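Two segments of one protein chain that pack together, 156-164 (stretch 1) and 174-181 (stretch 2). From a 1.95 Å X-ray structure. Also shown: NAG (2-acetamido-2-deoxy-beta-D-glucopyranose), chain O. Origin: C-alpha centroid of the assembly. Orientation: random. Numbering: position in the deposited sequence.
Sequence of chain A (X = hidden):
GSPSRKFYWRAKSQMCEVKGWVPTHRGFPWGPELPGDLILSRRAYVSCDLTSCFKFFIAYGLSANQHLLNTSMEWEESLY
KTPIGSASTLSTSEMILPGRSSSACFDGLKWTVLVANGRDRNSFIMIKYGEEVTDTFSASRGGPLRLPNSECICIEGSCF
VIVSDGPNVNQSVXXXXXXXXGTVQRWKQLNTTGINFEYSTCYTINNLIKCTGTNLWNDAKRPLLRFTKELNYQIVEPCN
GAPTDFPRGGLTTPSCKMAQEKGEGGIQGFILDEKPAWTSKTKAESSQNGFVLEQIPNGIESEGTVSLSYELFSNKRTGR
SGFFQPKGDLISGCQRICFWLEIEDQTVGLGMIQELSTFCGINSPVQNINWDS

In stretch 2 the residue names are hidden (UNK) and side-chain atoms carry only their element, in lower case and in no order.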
# COMPACT_ATOMS: atom_id res chain seq x y z
N GLU A 156 -11.83 -11.03 -27.22
CA GLU A 156 -10.77 -10.84 -28.21
C GLU A 156 -10.55 -9.37 -28.55
O GLU A 156 -10.35 -9.03 -29.69
CB GLU A 156 -11.10 -11.60 -29.51
CG GLU A 156 -11.03 -13.11 -29.37
CD GLU A 156 -12.02 -13.85 -30.27
OE1 GLU A 156 -12.71 -13.20 -31.08
OE2 GLU A 156 -12.11 -15.10 -30.16
N GLY A 157 -10.61 -8.49 -27.55
CA GLY A 157 -10.32 -7.09 -27.79
C GLY A 157 -11.52 -6.21 -28.12
O GLY A 157 -11.40 -4.99 -28.09
N SER A 158 -12.65 -6.81 -28.46
CA SER A 158 -13.89 -6.04 -28.61
C SER A 158 -14.71 -6.09 -27.31
O SER A 158 -14.99 -7.18 -26.80
CB SER A 158 -14.75 -6.61 -29.75
OG SER A 158 -14.12 -6.49 -31.01
N CYS A 159 -15.10 -4.93 -26.79
CA CYS A 159 -15.89 -4.87 -25.56
C CYS A 159 -17.32 -4.37 -25.84
O CYS A 159 -17.52 -3.39 -26.56
CB CYS A 159 -15.19 -3.97 -24.54
SG CYS A 159 -13.53 -4.58 -24.05
N PHE A 160 -18.30 -5.02 -25.24
CA PHE A 160 -19.70 -4.71 -25.51
C PHE A 160 -20.40 -4.24 -24.24
O PHE A 160 -20.15 -4.76 -23.15
CB PHE A 160 -20.41 -5.94 -26.06
CG PHE A 160 -19.77 -6.49 -27.29
CD1 PHE A 160 -18.67 -7.33 -27.20
CD2 PHE A 160 -20.27 -6.19 -28.55
CE1 PHE A 160 -18.06 -7.85 -28.35
CE2 PHE A 160 -19.67 -6.70 -29.70
CZ PHE A 160 -18.56 -7.53 -29.59
N VAL A 161 -21.27 -3.24 -24.36
CA VAL A 161 -22.01 -2.74 -23.22
C VAL A 161 -23.39 -2.29 -23.68
O VAL A 161 -23.55 -1.82 -24.80
CB VAL A 161 -21.28 -1.59 -22.54
CG1 VAL A 161 -21.13 -0.41 -23.49
CG2 VAL A 161 -21.98 -1.18 -21.27
N ILE A 162 -24.38 -2.47 -22.82
CA ILE A 162 -25.73 -1.99 -23.07
C ILE A 162 -25.88 -0.58 -22.51
O ILE A 162 -25.63 -0.34 -21.34
CB ILE A 162 -26.81 -2.89 -22.41
CG1 ILE A 162 -26.61 -4.36 -22.80
CG2 ILE A 162 -28.20 -2.43 -22.81
CD1 ILE A 162 -26.54 -4.60 -24.28
N VAL A 163 -26.27 0.36 -23.37
CA VAL A 163 -26.55 1.73 -22.94
C VAL A 163 -28.04 2.05 -23.12
O VAL A 163 -28.62 1.73 -24.16
CB VAL A 163 -25.74 2.73 -23.77
CG1 VAL A 163 -26.13 4.16 -23.43
CG2 VAL A 163 -24.24 2.52 -23.56
N SER A 164 -28.65 2.67 -22.12
CA SER A 164 -30.08 3.01 -22.20
C SER A 164 -30.28 4.53 -22.20
O SER A 164 -29.47 5.28 -21.65
CB SER A 164 -30.85 2.38 -21.04
OG SER A 164 -30.69 0.98 -21.03
N UNK A 174 -32.71 1.15 -25.90
CA UNK A 174 -31.58 0.34 -25.46
C UNK A 174 -30.71 -0.02 -26.65
O UNK A 174 -31.20 -0.48 -27.68
c UNK A 174 -32.10 -0.91 -24.75
c UNK A 174 -33.78 0.13 -21.72
n UNK A 174 -32.71 -0.10 -22.45
c UNK A 174 -34.44 -0.61 -23.68
c UNK A 174 -33.09 -0.60 -23.68
n UNK A 174 -34.85 -0.18 -22.44
N UNK A 175 -29.42 0.25 -26.52
CA UNK A 175 -28.47 0.00 -27.59
C UNK A 175 -27.30 -0.86 -27.10
O UNK A 175 -26.84 -0.70 -25.97
n UNK A 175 -29.13 4.30 -30.05
c UNK A 175 -28.23 3.52 -29.21
c UNK A 175 -28.78 5.41 -30.69
n UNK A 175 -29.69 6.04 -31.43
n UNK A 175 -27.55 5.88 -30.59
c UNK A 175 -28.90 2.24 -28.73
c UNK A 175 -27.90 1.33 -28.08
N UNK A 176 -26.83 -1.75 -27.96
CA UNK A 176 -25.55 -2.40 -27.75
C UNK A 176 -24.49 -1.54 -28.41
O UNK A 176 -24.61 -1.19 -29.59
c UNK A 176 -26.58 -4.68 -27.92
c UNK A 176 -25.47 -3.78 -28.41
c UNK A 176 -24.10 -4.41 -28.11
c UNK A 176 -26.68 -5.98 -28.69
N UNK A 177 -23.45 -1.20 -27.65
CA UNK A 177 -22.29 -0.54 -28.21
C UNK A 177 -21.11 -1.51 -28.29
O UNK A 177 -20.83 -2.24 -27.34
c UNK A 177 -22.74 1.89 -27.65
c UNK A 177 -24.75 3.21 -27.40
o UNK A 177 -24.92 5.32 -28.53
c UNK A 177 -24.01 2.07 -27.11
c UNK A 177 -22.97 4.01 -28.77
c UNK A 177 -24.22 4.18 -28.23
c UNK A 177 -21.93 0.66 -27.35
c UNK A 177 -22.24 2.88 -28.47
N UNK A 178 -20.44 -1.55 -29.43
CA UNK A 178 -19.19 -2.29 -29.53
C UNK A 178 -18.01 -1.32 -29.47
O UNK A 178 -17.96 -0.37 -30.24
o UNK A 178 -18.60 -4.46 -33.13
c UNK A 178 -17.66 -4.52 -32.31
o UNK A 178 -16.61 -5.16 -32.53
c UNK A 178 -19.12 -3.08 -30.83
c UNK A 178 -17.80 -3.80 -30.98
N UNK A 179 -17.07 -1.58 -28.57
CA UNK A 179 -15.88 -0.75 -28.39
C UNK A 179 -14.61 -1.54 -28.70
O UNK A 179 -14.56 -2.75 -28.49
c UNK A 179 -16.82 0.73 -24.90
c UNK A 179 -15.79 -0.25 -26.95
c UNK A 179 -17.67 1.37 -27.20
c UNK A 179 -17.08 0.26 -26.33
N UNK A 180 -13.60 -0.84 -29.20
CA UNK A 180 -12.25 -1.39 -29.30
C UNK A 180 -11.28 -0.28 -28.86
O UNK A 180 -11.39 0.87 -29.29
c UNK A 180 -12.61 -3.19 -31.11
c UNK A 180 -11.94 -1.88 -30.74
n UNK A 180 -13.22 -4.35 -33.16
o UNK A 180 -11.17 -3.46 -33.02
c UNK A 180 -12.27 -3.68 -32.52
N UNK A 181 -10.36 -0.61 -27.96
CA UNK A 181 -9.51 0.43 -27.39
C UNK A 181 -10.32 1.65 -26.98
O UNK A 181 -9.90 2.78 -27.19
n UNK A 181 -7.12 -0.22 -30.10
o UNK A 181 -7.34 -1.23 -28.10
c UNK A 181 -8.45 0.85 -28.40
c UNK A 181 -7.59 -0.29 -28.86
C1 NAG O . -6.02 -1.13 -30.38
C2 NAG O . -5.97 -1.27 -31.90
C3 NAG O . -4.88 -2.27 -32.27
C4 NAG O . -3.54 -1.78 -31.71
C5 NAG O . -3.70 -1.50 -30.23
C6 NAG O . -2.41 -0.90 -29.66
C7 NAG O . -8.05 -0.70 -33.06
C8 NAG O . -8.80 -1.15 -34.27
N2 NAG O . -7.28 -1.61 -32.45
O3 NAG O . -4.79 -2.42 -33.68
O4 NAG O . -2.51 -2.73 -31.93
O5 NAG O . -4.77 -0.60 -30.00
O6 NAG O . -2.32 -1.24 -28.29
O7 NAG O . -8.17 0.47 -32.67
O HOH W 1 -10.74 -3.07 -26.41

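Position 174 carries one carbon and then a five-membered ring of three carbons and two nitrogens. The ring edge is turned to Ser164, and a ring nitrogen lies 2.7 Å from Ser164 OG; this is His174. The nitrogen is ND1, and the short hydrogen bond is one that either partner could donate. The other ring nitrogen is satisfied by a residue just outside the stretches.

At position 175 the side chain is a chain of three carbons, a nitrogen, and a carbon bearing two further nitrogens. The CA-to-CB bond points to the sheet face that holds Val163, and the end of the chain leaves stretch 1. The backbone pairs with Val163: Val163 N donates to the backbone O of 175 and the backbone N of 175 to Val163 O, both at 2.9 Å. The guanidinium tip defines Arg175.

Position 176 has four carbons, forked at the first, with one arm two carbons long. The inner carbon of the long arm packs 3.6 Å from Ile162 CD1, and the short arm approaches the edge of the Phe160 ring, 4.2 Å from Phe160 CD2. A fork at CB with unequal arms is that of isoleucine, Ile176.

Position 177 shows one carbon followed by a six-carbon ring bearing one oxygen. The ring lies on the same side of the sheet as Val161 and Val163; a ring carbon is 3.6 Å from Val163 CG2, and the CB of 177 is 4.1 Å from Val161 CG1. The phenol is that of Tyr177. The hydroxyl accepts a weak hydrogen bond within the stretch, from Arg175 NH1 to Tyr177 OH at 3.4 Å. Along the backbone, Tyr177 N donates to Val161 O at 2.9 Å, and Val161 N to Tyr177 O at 3.2 Å.

Three carbons, the third carrying two oxygens, occupy position 178. The second carbon rests 3.7 Å from Phe160 CE2, while one oxygen reaches to 3.2 Å from Ser158 OG. A carboxylate one methylene longer than aspartate's makes this Glu178. Its other oxygen, OE1, is hydrogen-bonded elsewhere in the structure.

The four carbons at position 179 fork at the second. The CB of 179 faces Cys159 CB at 4.5 Å; this is Leu179. The backbones pair tightly, Leu179 N to Cys159 O at 2.7 Å and Cys159 N to Leu179 O at 2.8 Å.

At position 180 there are three carbons, the third with one oxygen and one nitrogen. The second carbon lies 3.7 Å from Gly157 O; this is Gln180.

Position 181 has two carbons, the second bearing an oxygen and a nitrogen, and that nitrogen is bonded to the sugar. This is Asn181, whose ND2 is joined to NAG C1 at 1.5 Å. A water links the stretches here, donating to Gly157 O and accepting from Asn181 N.

The contact is an antiparallel strand pair held by three reciprocal pairs of backbone hydrogen bonds. Side chains alternate between faces: Val161, Val163 and Tyr177 pack together on one, while Phe160, Ile162 and Ile176 form an apolar cluster on the other, flanked by the polar Ser164–His174 pair. The two stretches together bury 687 Å², both sides summed.

Stretch 2 (174-181) HRIYELQN
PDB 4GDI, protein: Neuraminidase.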